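Local coordinates for protein putative amidohydrolase (Unidentified, PDB 3MKV) that is a zinc-binding amidohydrolase-superfamily enzyme identified as a prolidase, probably cleaving dipeptides with a carboxy-terminal proline, at residues Gly60-His65 with Val358-Leu363; Met321-Asp326 with Ser336-Ile341. All coordinates share one frame; numbering follows the deposited sequence.

Contact 1 (Gly60-His65 with Val358-Leu363); sequences GLIDLH and VSAEVL. With ZN (zinc ion), chain I.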
ATOM      1  N   GLY A  60      44.527 -24.299  13.324  1.00 53.74           N
ATOM      2  CA  GLY A  60      43.997 -23.059  12.758  1.00 53.35           C
ATOM      3  C   GLY A  60      43.356 -22.178  13.813  1.00 50.15           C
ATOM      4  O   GLY A  60      42.676 -22.666  14.723  1.00 50.91           O
ATOM      5  N   LEU A  61      43.583 -20.873  13.711  1.00 49.68           N
ATOM      6  CA  LEU A  61      43.027 -19.947  14.688  1.00 48.60           C
ATOM      7  C   LEU A  61      41.571 -19.638  14.338  1.00 52.23           C
ATOM      8  O   LEU A  61      41.186 -19.677  13.167  1.00 49.43           O
ATOM      9  CB  LEU A  61      43.825 -18.655  14.718  1.00 46.71           C
ATOM     10  CG  LEU A  61      45.326 -18.731  14.955  1.00 46.39           C
ATOM     11  CD1 LEU A  61      45.964 -17.453  14.435  1.00 51.96           C
ATOM     12  CD2 LEU A  61      45.615 -18.898  16.430  1.00 49.32           C
ATOM     13  N   ILE A  62      40.780 -19.322  15.362  1.00 54.73           N
ATOM     14  CA  ILE A  62      39.355 -19.025  15.206  1.00 48.04           C
ATOM     15  C   ILE A  62      39.023 -17.644  15.781  1.00 49.19           C
ATOM     16  O   ILE A  62      39.338 -17.357  16.928  1.00 51.40           O
ATOM     17  CB  ILE A  62      38.501 -20.107  15.919  1.00 52.83           C
ATOM     18  CG1 ILE A  62      38.928 -21.509  15.452  1.00 41.50           C
ATOM     19  CG2 ILE A  62      37.003 -19.862  15.704  1.00 51.23           C
ATOM     20  CD1 ILE A  62      38.085 -22.647  16.009  1.00 34.94           C
ATOM     21  N   ASP A  63      38.401 -16.784  14.980  1.00 50.56           N
ATOM     22  CA  ASP A  63      37.909 -15.500  15.497  1.00 50.30           C
ATOM     23  C   ASP A  63      36.378 -15.463  15.536  1.00 52.55           C
ATOM     24  O   ASP A  63      35.704 -15.615  14.503  1.00 42.38           O
ATOM     25  CB  ASP A  63      38.466 -14.311  14.707  1.00 45.59           C
ATOM     26  CG  ASP A  63      38.099 -12.980  15.332  1.00 49.33           C
ATOM     27  OD1 ASP A  63      37.069 -12.912  16.037  1.00 48.88           O
ATOM     28  OD2 ASP A  63      38.832 -11.992  15.119  1.00 49.13           O
ATOM     29  N   LEU A  64      35.841 -15.255  16.741  1.00 52.93           N
ATOM     30  CA  LEU A  64      34.414 -15.432  17.004  1.00 49.03           C
ATOM     31  C   LEU A  64      33.598 -14.173  16.771  1.00 47.63           C
ATOM     32  O   LEU A  64      32.378 -14.179  16.940  1.00 50.95           O
ATOM     33  CB  LEU A  64      34.190 -15.923  18.436  1.00 50.33           C
ATOM     34  CG  LEU A  64      34.447 -17.394  18.752  1.00 50.62           C
ATOM     35  CD1 LEU A  64      34.100 -17.693  20.221  1.00 31.42           C
ATOM     36  CD2 LEU A  64      33.640 -18.285  17.809  1.00 45.70           C
ATOM     37  N   HIS A  65      34.256 -13.090  16.384  1.00 46.56           N
ATOM     38  CA  HIS A  65      33.542 -11.831  16.184  1.00 46.15           C
ATOM     39  C   HIS A  65      34.194 -10.941  15.135  1.00 46.51           C
ATOM     40  O   HIS A  65      34.990 -10.073  15.447  1.00 53.79           O
ATOM     41  CB  HIS A  65      33.385 -11.067  17.508  1.00 42.19           C
ATOM     42  CG  HIS A  65      32.320 -10.018  17.470  1.00 42.39           C
ATOM     43  ND1 HIS A  65      31.239 -10.023  18.324  1.00 49.40           N
ATOM     44  CD2 HIS A  65      32.159  -8.941  16.667  1.00 44.44           C
ATOM     45  CE1 HIS A  65      30.458  -8.993  18.050  1.00 43.87           C
ATOM     46  NE2 HIS A  65      30.994  -8.322  17.046  1.00 37.31           N
ATOM     47  N   VAL A 358      38.393 -23.305  22.892  1.00 51.13           N
ATOM     48  CA  VAL A 358      37.279 -22.602  23.494  1.00 50.09           C
ATOM     49  C   VAL A 358      36.344 -22.108  22.403  1.00 53.30           C
ATOM     50  O   VAL A 358      35.133 -22.357  22.438  1.00 51.74           O
ATOM     51  CB  VAL A 358      37.745 -21.411  24.357  1.00 53.48           C
ATOM     52  CG1 VAL A 358      36.543 -20.750  25.026  1.00 54.02           C
ATOM     53  CG2 VAL A 358      38.767 -21.864  25.410  1.00 47.17           C
ATOM     54  N   SER A 359      36.916 -21.414  21.425  1.00 53.90           N
ATOM     55  CA  SER A 359      36.148 -20.937  20.283  1.00 53.13           C
ATOM     56  C   SER A 359      35.463 -22.079  19.533  1.00 51.79           C
ATOM     57  O   SER A 359      34.315 -21.952  19.121  1.00 49.32           O
ATOM     58  CB  SER A 359      37.043 -20.140  19.341  1.00 54.27           C
ATOM     59  OG  SER A 359      37.349 -18.884  19.902  1.00 49.29           O
ATOM     60  N   ALA A 360      36.166 -23.195  19.362  1.00 53.52           N
ATOM     61  CA  ALA A 360      35.593 -24.362  18.700  1.00 56.03           C
ATOM     62  C   ALA A 360      34.369 -24.861  19.467  1.00 59.53           C
ATOM     63  O   ALA A 360      33.400 -25.360  18.889  1.00 56.48           O
ATOM     64  CB  ALA A 360      36.629 -25.458  18.587  1.00 58.45           C
ATOM     65  N   GLU A 361      34.424 -24.717  20.783  1.00 60.89           N
ATOM     66  CA  GLU A 361      33.338 -25.145  21.634  1.00 63.27           C
ATOM     67  C   GLU A 361      32.128 -24.258  21.350  1.00 59.55           C
ATOM     68  O   GLU A 361      31.009 -24.744  21.165  1.00 56.63           O
ATOM     69  CB  GLU A 361      33.761 -25.032  23.097  1.00 61.47           C
ATOM     70  CG  GLU A 361      33.332 -26.206  23.964  1.00 73.38           C
ATOM     71  CD  GLU A 361      33.630 -25.984  25.448  1.00 77.63           C
ATOM     72  OE1 GLU A 361      34.626 -25.285  25.765  1.00 75.71           O
ATOM     73  OE2 GLU A 361      32.865 -26.511  26.293  1.00 85.25           O
ATOM     74  N   VAL A 362      32.367 -22.951  21.311  1.00 51.80           N
ATOM     75  CA  VAL A 362      31.331 -21.988  20.966  1.00 49.10           C
ATOM     76  C   VAL A 362      30.606 -22.324  19.659  1.00 51.88           C
ATOM     77  O   VAL A 362      29.424 -22.015  19.503  1.00 54.08           O
ATOM     78  CB  VAL A 362      31.903 -20.566  20.854  1.00 49.08           C
ATOM     79  CG1 VAL A 362      30.850 -19.614  20.289  1.00 48.55           C
ATOM     80  CG2 VAL A 362      32.413 -20.089  22.211  1.00 46.47           C
ATOM     81  N   LEU A 363      31.316 -22.957  18.729  1.00 48.08           N
ATOM     82  CA  LEU A 363      30.782 -23.228  17.399  1.00 47.36           C
ATOM     83  C   LEU A 363      30.153 -24.605  17.303  1.00 48.86           C
ATOM     84  O   LEU A 363      29.649 -24.986  16.245  1.00 51.30           O
ATOM     85  CB  LEU A 363      31.896 -23.133  16.344  1.00 44.56           C
ATOM     86  CG  LEU A 363      32.668 -21.819  16.208  1.00 39.75           C
ATOM     87  CD1 LEU A 363      33.864 -21.997  15.294  1.00 47.86           C
ATOM     88  CD2 LEU A 363      31.775 -20.720  15.676  1.00 37.31           C
TER
HETATM   89 ZN    ZN I 425      30.538  -6.527  16.168  1.00 59.68          ZN

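Contact 2 (Met321-Asp326 with Ser336-Ile341); sequences MGFGTD and SDEFRI. With ZN (zinc ion), chain I.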
ATOM      1  N   MET A 321      35.970 -17.929  28.053  1.00 51.49           N
ATOM      2  CA  MET A 321      36.195 -16.802  27.148  1.00 53.66           C
ATOM      3  C   MET A 321      36.627 -17.254  25.756  1.00 59.37           C
ATOM      4  O   MET A 321      37.457 -18.147  25.612  1.00 61.96           O
ATOM      5  CB  MET A 321      37.246 -15.852  27.723  1.00 50.04           C
ATOM      6  CG  MET A 321      36.716 -14.967  28.832  1.00 58.28           C
ATOM      7  SD  MET A 321      37.906 -13.752  29.407  1.00 52.75           S
ATOM      8  CE  MET A 321      38.885 -14.745  30.533  1.00 64.74           C
ATOM      9  N   GLY A 322      36.053 -16.631  24.729  1.00 60.10           N
ATOM     10  CA  GLY A 322      36.419 -16.931  23.351  1.00 53.79           C
ATOM     11  C   GLY A 322      37.263 -15.804  22.804  1.00 54.64           C
ATOM     12  O   GLY A 322      37.476 -14.804  23.468  1.00 60.84           O
ATOM     13  N   PHE A 323      37.745 -15.952  21.581  1.00 59.33           N
ATOM     14  CA  PHE A 323      38.604 -14.932  20.986  1.00 53.73           C
ATOM     15  C   PHE A 323      37.821 -14.123  19.950  1.00 54.69           C
ATOM     16  O   PHE A 323      37.125 -14.686  19.096  1.00 54.52           O
ATOM     17  CB  PHE A 323      39.829 -15.610  20.363  1.00 54.72           C
ATOM     18  CG  PHE A 323      40.769 -14.674  19.654  1.00 50.49           C
ATOM     19  CD1 PHE A 323      41.955 -14.275  20.251  1.00 57.55           C
ATOM     20  CD2 PHE A 323      40.492 -14.230  18.367  1.00 53.89           C
ATOM     21  CE1 PHE A 323      42.843 -13.425  19.586  1.00 53.48           C
ATOM     22  CE2 PHE A 323      41.374 -13.382  17.699  1.00 55.74           C
ATOM     23  CZ  PHE A 323      42.550 -12.981  18.313  1.00 53.91           C
ATOM     24  N   GLY A 324      37.913 -12.803  20.037  1.00 49.26           N
ATOM     25  CA  GLY A 324      37.236 -11.951  19.081  1.00 49.15           C
ATOM     26  C   GLY A 324      37.942 -10.631  18.892  1.00 50.20           C
ATOM     27  O   GLY A 324      38.732 -10.215  19.740  1.00 55.09           O
ATOM     28  N   THR A 325      37.636  -9.955  17.788  1.00 50.86           N
ATOM     29  CA  THR A 325      38.328  -8.725  17.440  1.00 49.59           C
ATOM     30  C   THR A 325      37.381  -7.547  17.180  1.00 52.26           C
ATOM     31  O   THR A 325      37.587  -6.457  17.726  1.00 53.80           O
ATOM     32  CB  THR A 325      39.313  -8.937  16.242  1.00 53.29           C
ATOM     33  OG1 THR A 325      38.597  -9.420  15.097  1.00 54.52           O
ATOM     34  CG2 THR A 325      40.420  -9.948  16.610  1.00 43.19           C
ATOM     35  N   ASP A 326      36.365  -7.760  16.338  1.00 48.95           N
ATOM     36  CA  ASP A 326      35.342  -6.739  16.047  1.00 46.48           C
ATOM     37  C   ASP A 326      35.907  -5.455  15.435  1.00 49.30           C
ATOM     38  O   ASP A 326      35.522  -4.354  15.829  1.00 53.10           O
ATOM     39  CB  ASP A 326      34.541  -6.396  17.312  1.00 46.40           C
ATOM     40  CG  ASP A 326      33.273  -5.603  17.015  1.00 53.09           C
ATOM     41  OD1 ASP A 326      32.757  -5.688  15.878  1.00 64.39           O
ATOM     42  OD2 ASP A 326      32.785  -4.891  17.922  1.00 55.88           O
ATOM     43  N   SER A 336      45.411  -9.497  14.594  1.00 52.45           N
ATOM     44  CA  SER A 336      46.355 -10.289  15.387  1.00 54.21           C
ATOM     45  C   SER A 336      46.829  -9.611  16.684  1.00 53.41           C
ATOM     46  O   SER A 336      47.364 -10.270  17.573  1.00 49.25           O
ATOM     47  CB  SER A 336      47.553 -10.690  14.546  1.00 52.52           C
ATOM     48  OG  SER A 336      47.126 -11.444  13.440  1.00 60.14           O
ATOM     49  N   ASP A 337      46.626  -8.306  16.802  1.00 52.57           N
ATOM     50  CA  ASP A 337      47.041  -7.611  18.014  1.00 56.61           C
ATOM     51  C   ASP A 337      46.216  -8.003  19.229  1.00 57.02           C
ATOM     52  O   ASP A 337      46.569  -7.659  20.352  1.00 55.74           O
ATOM     53  CB  ASP A 337      46.993  -6.101  17.824  1.00 55.28           C
ATOM     54  CG  ASP A 337      48.201  -5.577  17.096  1.00 64.54           C
ATOM     55  OD1 ASP A 337      48.641  -6.218  16.116  1.00 68.42           O
ATOM     56  OD2 ASP A 337      48.719  -4.523  17.510  1.00 80.22           O
ATOM     57  N   GLU A 338      45.114  -8.715  19.011  1.00 54.99           N
ATOM     58  CA  GLU A 338      44.273  -9.108  20.135  1.00 57.19           C
ATOM     59  C   GLU A 338      44.985 -10.155  20.991  1.00 54.83           C
ATOM     60  O   GLU A 338      44.630 -10.361  22.149  1.00 53.88           O
ATOM     61  CB  GLU A 338      42.898  -9.603  19.663  1.00 59.37           C
ATOM     62  CG  GLU A 338      41.957 -10.097  20.775  1.00 60.59           C
ATOM     63  CD  GLU A 338      41.292  -8.968  21.565  1.00 61.41           C
ATOM     64  OE1 GLU A 338      40.504  -9.280  22.494  1.00 47.72           O
ATOM     65  OE2 GLU A 338      41.554  -7.778  21.258  1.00 55.74           O
ATOM     66  N   PHE A 339      45.986 -10.812  20.412  1.00 56.22           N
ATOM     67  CA  PHE A 339      46.805 -11.773  21.153  1.00 55.82           C
ATOM     68  C   PHE A 339      47.722 -11.029  22.115  1.00 58.27           C
ATOM     69  O   PHE A 339      47.751 -11.309  23.317  1.00 57.65           O
ATOM     70  CB  PHE A 339      47.640 -12.633  20.202  1.00 54.04           C
ATOM     71  CG  PHE A 339      46.834 -13.613  19.402  1.00 50.06           C
ATOM     72  CD1 PHE A 339      46.138 -14.637  20.035  1.00 52.18           C
ATOM     73  CD2 PHE A 339      46.781 -13.524  18.012  1.00 53.46           C
ATOM     74  CE1 PHE A 339      45.381 -15.553  19.300  1.00 54.45           C
ATOM     75  CE2 PHE A 339      46.029 -14.441  17.257  1.00 36.18           C
ATOM     76  CZ  PHE A 339      45.327 -15.451  17.902  1.00 53.20           C
ATOM     77  N   ARG A 340      48.457 -10.066  21.570  1.00 63.34           N
ATOM     78  CA  ARG A 340      49.314  -9.186  22.357  1.00 63.58           C
ATOM     79  C   ARG A 340      48.556  -8.572  23.533  1.00 64.01           C
ATOM     80  O   ARG A 340      49.010  -8.622  24.681  1.00 67.42           O
ATOM     81  CB  ARG A 340      49.861  -8.066  21.468  1.00 67.40           C
ATOM     82  CG  ARG A 340      51.095  -7.367  22.026  1.00 73.23           C
ATOM     83  CD  ARG A 340      51.299  -5.984  21.409  1.00 79.74           C
ATOM     84  NE  ARG A 340      50.422  -4.974  22.004  1.00 87.97           N
ATOM     85  CZ  ARG A 340      49.570  -4.218  21.314  1.00 89.48           C
ATOM     86  NH1 ARG A 340      49.486  -4.347  19.997  1.00 85.21           N
ATOM     87  NH2 ARG A 340      48.806  -3.329  21.941  1.00 83.61           N
ATOM     88  N   ILE A 341      47.404  -7.979  23.240  1.00 60.16           N
ATOM     89  CA  ILE A 341      46.628  -7.284  24.258  1.00 57.54           C
ATOM     90  C   ILE A 341      46.184  -8.223  25.382  1.00 60.29           C
ATOM     91  O   ILE A 341      46.422  -7.946  26.561  1.00 63.81           O
ATOM     92  CB  ILE A 341      45.415  -6.578  23.640  1.00 58.26           C
ATOM     93  CG1 ILE A 341      45.879  -5.468  22.691  1.00 55.17           C
ATOM     94  CG2 ILE A 341      44.516  -6.017  24.725  1.00 61.75           C
ATOM     95  CD1 ILE A 341      44.756  -4.767  21.970  1.00 56.65           C
TER
HETATM   96 ZN    ZN I 425      30.538  -6.527  16.168  1.00 59.68          ZN
HETATM   97  O   HOH W   1      39.129 -11.495  22.788  1.00 52.34           O

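Contact 1 (Gly60-His65 with Val358-Leu363)
Apolar contacts carry most of the meeting between I62 and L64 of the 60-65 segment and the C-terminal turn of helix 348-362 with L363 just after it. With chi1 at -52°, I62 sets CG1 beside the backbone N and CG2 anti to it. The CG2 methyl therefore lies against S359 CB at 3.6 Å and meets L363 CD1 tip to tip at 3.8 Å, while the extended CG1-CD1 arm runs on to A360, CD1 standing 4.1 Å from A360 CB. L64 divides its two methyls between V362 and the following L363: CD1 meets V362 CG2 end-on at 3.5 Å, and CD2 meets L363 CD2 at 3.7 Å. S359 fits between I62 and L64, its CB against I62 CG2 and its OG 3.5 Å from L64 CG. This buried hydroxyl bonds back to S354 O in its own helix, which lets it sit beside leucine carbons without forming a hydrogen bond to the 60-65 segment.

On the other side of the strand, D63 turns away from the helix, and its OD1 takes the backbone N-H of H65 at 2.8 Å through the anti lone pair, nearly straight at 170°, closing an Asx turn where the chain bends. OD2 of D63 has partners of its own, T325 OG1 and Q335 NE2.

Metal coordination lies just beyond the bend. H65 NE2 binds zinc at 2.0 Å, and its ND1 is hydrogen-bonded to E253 OE1, a second-shell carboxylate that would fix the ring's rotation. With H67, H65 forms the HxH motif at the end of the first barrel strand, a hallmark of the amidohydrolase TIM barrel.

Contact 2 (Met321-Asp326 with Ser336-Ile341)
E338 OE1 is gripped by two hydrogen bonds, one from the backbone N of L277 and one from a water 2.6 Å from OE1. The same water accepts a longer bond from G324 N, at 3.3 Å, and so bridges the two segments, which share no direct hydrogen bond. OE2 of E338 takes the N-H of V278, so the buried carboxylate faces the start of helix 277-286 and N-H groups that would favour its charged form, though G324 O stands close to OE1 as a second acceptor. CG leaves anti to the backbone N (chi1 178°) and the chain then bends at chi2 (77°), bringing the acid alongside G324; there CD lies 3.4 Å from G324 O.

Aromatic packing supplies the rest. F323 and F339 form an offset stack with centroids 4.5 Å apart and planes inclined at 29°. Its closest approach is F323 CE1, 3.3 Å from F339 CE1 and over one face of the F339 ring, toward the rim. E338 runs past the F323 ring in the opposite direction, its CG 3.6 Å from F323 CE1, and the T325 methyl CG2 rests obliquely against E338 CB at 3.9 Å. Helix 348-362 also covers both phenylalanines, through A355.

Beyond G324 and T325 comes D326, whose OD1 binds zinc at 2.4 Å; helix 337-343 packs against F323 to T325, which lead up to it. This is consistent with the metal-binding aspartate that follows the eighth barrel strand in the amidohydrolase superfamily.

Both contacts are buried in the core, and both supply a ligand to the same zinc, H65 from contact 1 and D326 from contact 2. Their metal-bearing segments run next to each other: L64 N meets F323 O at 2.7 Å, probably a hydrogen bond, consistent with the first and last strands of a closed barrel lying side by side. Successive helices pack against them, 348-362 in contact 1 and 337-343 in contact 2. The chemistry differs: contact 1 is aliphatic, with no polar link across it, whereas contact 2 combines an aromatic stack with a water-bridged carboxylate. Together they illustrate a metal site built on the polar ends of the two metal-bearing segments, with hydrophobic packing behind it.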